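Ribosome hibernation protein YHBH (Vibrio cholerae serotype O1, PDB 4HEI) probably inhibits translation in stationary phase by binding the small ribosomal subunit, and associates with hibernating 100S ribosome dimers. Local coordinates at residues D32-I40 and A50-Q58. Numbering follows the deposited sequence.
Sequences DHINHVQVI and AEATLHVNQ. With 3CO (cobalt (III) ion), chain D.
With CG1 of V37 held anti to the backbone N (chi1 175°) and CG of L54 swung beside its own backbone N, the two side chains lie next to each other and point the same way. CD2 of L54 settles against CG1 of V37 at 3.5 Å, a tight fit, and also touches CG2. Branched aliphatic side chains suit this buried face, where F24 of helix 14-27 packs against both V37 and L54. Further along, the methyl of A52 lies 4.2 Å from CG2 of V39; its small size suits a place where L77 and L81 of helix 70-91 come down onto the sheet. This antiparallel hairpin forms the middle of the four-stranded sheet in the β-α-β-β-β-α fold, which resembles a double-stranded RNA-binding domain. Reciprocal backbone bonds join Q38 with T53 and I40 with E51, the shortest from N of E51 to O of I40 at 2.7 Å. On the face that carries Q38, T53, I40 and E51, partial exposure suits a long acid: the extended chain of E51 lets OE1 form a salt bridge with R42, and CD1 of I40 lies alongside OE2 of E51 at 3.7 Å. Near the other end a beta bulge sets N35 and H36 opposite the single residue H55: N of N35 donates to O of H55 (2.8 Å), and N of H55 to O of H36 (2.9 Å). CD2 of H55 lies 3.3 Å from O of H36, which sits at the imidazole's edge in its plane. Its other ring flank presents ND1 to a cobalt ion at 2.0 Å, a role that suits histidine's nitrogen lone pair.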
loop_
_atom_site.group_PDB
_atom_site.type_symbol
_atom_site.label_atom_id
_atom_site.label_comp_id
_atom_site.label_asym_id
_atom_site.label_seq_id
_atom_site.Cartn_x
_atom_site.Cartn_y
_atom_site.Cartn_z
ATOM N N ASP A 32 -13.260 6.698 1.757
ATOM C CA ASP A 32 -14.008 5.839 2.671
ATOM C C ASP A 32 -14.685 4.591 2.106
ATOM O O ASP A 32 -15.485 3.957 2.798
ATOM C CB ASP A 32 -15.049 6.687 3.399
ATOM C CG ASP A 32 -16.048 7.317 2.450
ATOM O OD1 ASP A 32 -16.750 8.262 2.870
ATOM O OD2 ASP A 32 -16.140 6.864 1.286
ATOM N N HIS A 33 -14.368 4.225 0.869
ATOM C CA HIS A 33 -14.976 3.047 0.269
ATOM C C HIS A 33 -13.976 1.909 0.050
ATOM O O HIS A 33 -14.150 1.067 -0.828
ATOM C CB HIS A 33 -15.643 3.429 -1.049
ATOM C CG HIS A 33 -16.696 4.481 -0.901
ATOM N ND1 HIS A 33 -17.738 4.367 -0.007
ATOM C CD2 HIS A 33 -16.874 5.662 -1.539
ATOM C CE1 HIS A 33 -18.515 5.431 -0.102
ATOM N NE2 HIS A 33 -18.013 6.232 -1.024
ATOM N N ILE A 34 -12.929 1.902 0.866
ATOM C CA ILE A 34 -11.880 0.892 0.819
ATOM C C ILE A 34 -12.296 -0.341 1.614
ATOM O O ILE A 34 -12.456 -0.279 2.833
ATOM C CB ILE A 34 -10.564 1.437 1.423
ATOM C CG1 ILE A 34 -10.052 2.616 0.593
ATOM C CG2 ILE A 34 -9.522 0.322 1.485
ATOM C CD1 ILE A 34 -8.848 3.319 1.193
ATOM N N ASN A 35 -12.467 -1.463 0.923
ATOM C CA ASN A 35 -12.854 -2.700 1.578
ATOM C C ASN A 35 -11.611 -3.522 1.910
ATOM O O ASN A 35 -10.912 -3.224 2.878
ATOM C CB ASN A 35 -13.818 -3.473 0.678
ATOM C CG ASN A 35 -15.040 -2.648 0.310
ATOM O OD1 ASN A 35 -15.675 -2.051 1.180
ATOM N ND2 ASN A 35 -15.369 -2.602 -0.975
ATOM N N HIS A 36 -11.314 -4.544 1.120
ATOM C CA HIS A 36 -10.128 -5.339 1.398
ATOM C C HIS A 36 -8.863 -4.693 0.853
ATOM O O HIS A 36 -8.876 -4.047 -0.196
ATOM C CB HIS A 36 -10.262 -6.755 0.829
ATOM C CG HIS A 36 -10.929 -7.721 1.761
ATOM N ND1 HIS A 36 -12.298 -7.794 1.908
ATOM C CD2 HIS A 36 -10.411 -8.641 2.610
ATOM C CE1 HIS A 36 -12.594 -8.719 2.805
ATOM N NE2 HIS A 36 -11.466 -9.246 3.248
ATOM N N VAL A 37 -7.772 -4.864 1.587
ATOM C CA VAL A 37 -6.482 -4.324 1.183
ATOM C C VAL A 37 -5.407 -5.391 1.339
ATOM O O VAL A 37 -5.337 -6.069 2.365
ATOM C CB VAL A 37 -6.070 -3.113 2.053
ATOM C CG1 VAL A 37 -4.664 -2.657 1.678
ATOM C CG2 VAL A 37 -7.072 -1.973 1.883
ATOM N N GLN A 38 -4.582 -5.553 0.309
ATOM C CA GLN A 38 -3.482 -6.503 0.372
ATOM C C GLN A 38 -2.193 -5.730 0.152
ATOM O O GLN A 38 -2.125 -4.860 -0.710
ATOM C CB GLN A 38 -3.585 -7.571 -0.709
ATOM C CG GLN A 38 -2.389 -8.518 -0.741
ATOM C CD GLN A 38 -2.305 -9.407 0.499
ATOM O OE1 GLN A 38 -3.291 -10.043 0.883
ATOM N NE2 GLN A 38 -1.127 -9.466 1.116
ATOM N N VAL A 39 -1.180 -6.047 0.941
ATOM C CA VAL A 39 0.108 -5.403 0.815
ATOM C C VAL A 39 1.158 -6.495 0.850
ATOM O O VAL A 39 1.072 -7.422 1.652
ATOM C CB VAL A 39 0.383 -4.406 1.982
ATOM C CG1 VAL A 39 1.813 -3.849 1.872
ATOM C CG2 VAL A 39 -0.614 -3.259 1.923
ATOM N N ILE A 40 2.128 -6.397 -0.050
ATOM C CA ILE A 40 3.220 -7.353 -0.099
ATOM C C ILE A 40 4.533 -6.586 -0.101
ATOM O O ILE A 40 4.747 -5.695 -0.928
ATOM C CB ILE A 40 3.166 -8.241 -1.362
ATOM C CG1 ILE A 40 1.918 -9.122 -1.338
ATOM C CG2 ILE A 40 4.398 -9.136 -1.421
ATOM C CD1 ILE A 40 1.838 -10.076 -2.509
ATOM N N ALA A 50 7.444 -2.726 -2.545
ATOM C CA ALA A 50 6.178 -2.659 -1.815
ATOM C C ALA A 50 5.057 -2.726 -2.843
ATOM O O ALA A 50 5.030 -1.940 -3.792
ATOM C CB ALA A 50 6.080 -1.353 -1.020
ATOM N N GLU A 51 4.147 -3.676 -2.649
ATOM C CA GLU A 51 3.020 -3.888 -3.544
ATOM C C GLU A 51 1.718 -3.733 -2.778
ATOM O O GLU A 51 1.638 -4.077 -1.591
ATOM C CB GLU A 51 3.048 -5.308 -4.120
ATOM C CG GLU A 51 4.326 -5.717 -4.848
ATOM C CD GLU A 51 4.261 -7.148 -5.359
ATOM O OE1 GLU A 51 5.225 -7.598 -6.019
ATOM O OE2 GLU A 51 3.245 -7.831 -5.102
ATOM N N ALA A 52 0.690 -3.231 -3.453
ATOM C CA ALA A 52 -0.615 -3.086 -2.817
ATOM C C ALA A 52 -1.774 -3.154 -3.803
ATOM O O ALA A 52 -1.680 -2.685 -4.947
ATOM C CB ALA A 52 -0.686 -1.767 -2.032
ATOM N N THR A 53 -2.866 -3.757 -3.349
ATOM C CA THR A 53 -4.081 -3.858 -4.131
ATOM C C THR A 53 -5.192 -3.428 -3.191
ATOM O O THR A 53 -5.364 -4.013 -2.116
ATOM C CB THR A 53 -4.369 -5.305 -4.601
ATOM O OG1 THR A 53 -3.247 -5.805 -5.338
ATOM C CG2 THR A 53 -5.597 -5.332 -5.504
ATOM N N LEU A 54 -5.913 -2.387 -3.576
ATOM C CA LEU A 54 -7.016 -1.894 -2.769
ATOM C C LEU A 54 -8.319 -2.220 -3.492
ATOM O O LEU A 54 -8.485 -1.908 -4.675
ATOM C CB LEU A 54 -6.911 -0.381 -2.573
ATOM C CG LEU A 54 -5.582 0.260 -2.159
ATOM C CD1 LEU A 54 -5.840 1.707 -1.743
ATOM C CD2 LEU A 54 -4.942 -0.511 -1.029
ATOM N N HIS A 55 -9.231 -2.867 -2.784
ATOM C CA HIS A 55 -10.519 -3.221 -3.355
ATOM C C HIS A 55 -11.528 -2.207 -2.842
ATOM O O HIS A 55 -11.900 -2.218 -1.668
ATOM C CB HIS A 55 -10.877 -4.641 -2.936
ATOM C CG HIS A 55 -9.871 -5.665 -3.378
ATOM N ND1 HIS A 55 -10.032 -6.430 -4.515
ATOM C CD2 HIS A 55 -8.668 -6.010 -2.860
ATOM C CE1 HIS A 55 -8.969 -7.200 -4.679
ATOM N NE2 HIS A 55 -8.126 -6.964 -3.688
ATOM N N VAL A 56 -11.946 -1.320 -3.737
ATOM C CA VAL A 56 -12.893 -0.263 -3.409
ATOM C C VAL A 56 -14.218 -0.520 -4.117
ATOM O O VAL A 56 -14.333 -1.443 -4.923
ATOM C CB VAL A 56 -12.343 1.115 -3.846
ATOM C CG1 VAL A 56 -10.982 1.361 -3.209
ATOM C CG2 VAL A 56 -12.225 1.172 -5.361
ATOM N N ASN A 57 -15.221 0.297 -3.816
ATOM C CA ASN A 57 -16.526 0.121 -4.436
ATOM C C ASN A 57 -16.484 0.107 -5.964
ATOM O O ASN A 57 -16.199 1.118 -6.607
ATOM C CB ASN A 57 -17.494 1.198 -3.936
ATOM C CG ASN A 57 -18.115 0.843 -2.592
ATOM O OD1 ASN A 57 -17.409 0.536 -1.628
ATOM N ND2 ASN A 57 -19.441 0.881 -2.524
ATOM N N GLN A 58 -16.752 -1.066 -6.527
ATOM C CA GLN A 58 -16.783 -1.270 -7.971
ATOM C C GLN A 58 -15.455 -1.053 -8.696
ATOM O O GLN A 58 -15.447 -0.728 -9.883
ATOM C CB GLN A 58 -17.848 -0.369 -8.600
ATOM C CG GLN A 58 -19.234 -0.557 -8.015
ATOM C CD GLN A 58 -20.249 0.396 -8.612
ATOM O OE1 GLN A 58 -20.052 1.613 -8.604
ATOM N NE2 GLN A 58 -21.344 -0.152 -9.130
HETATM CO CO 3CO D . -11.609 -7.162 -5.533
#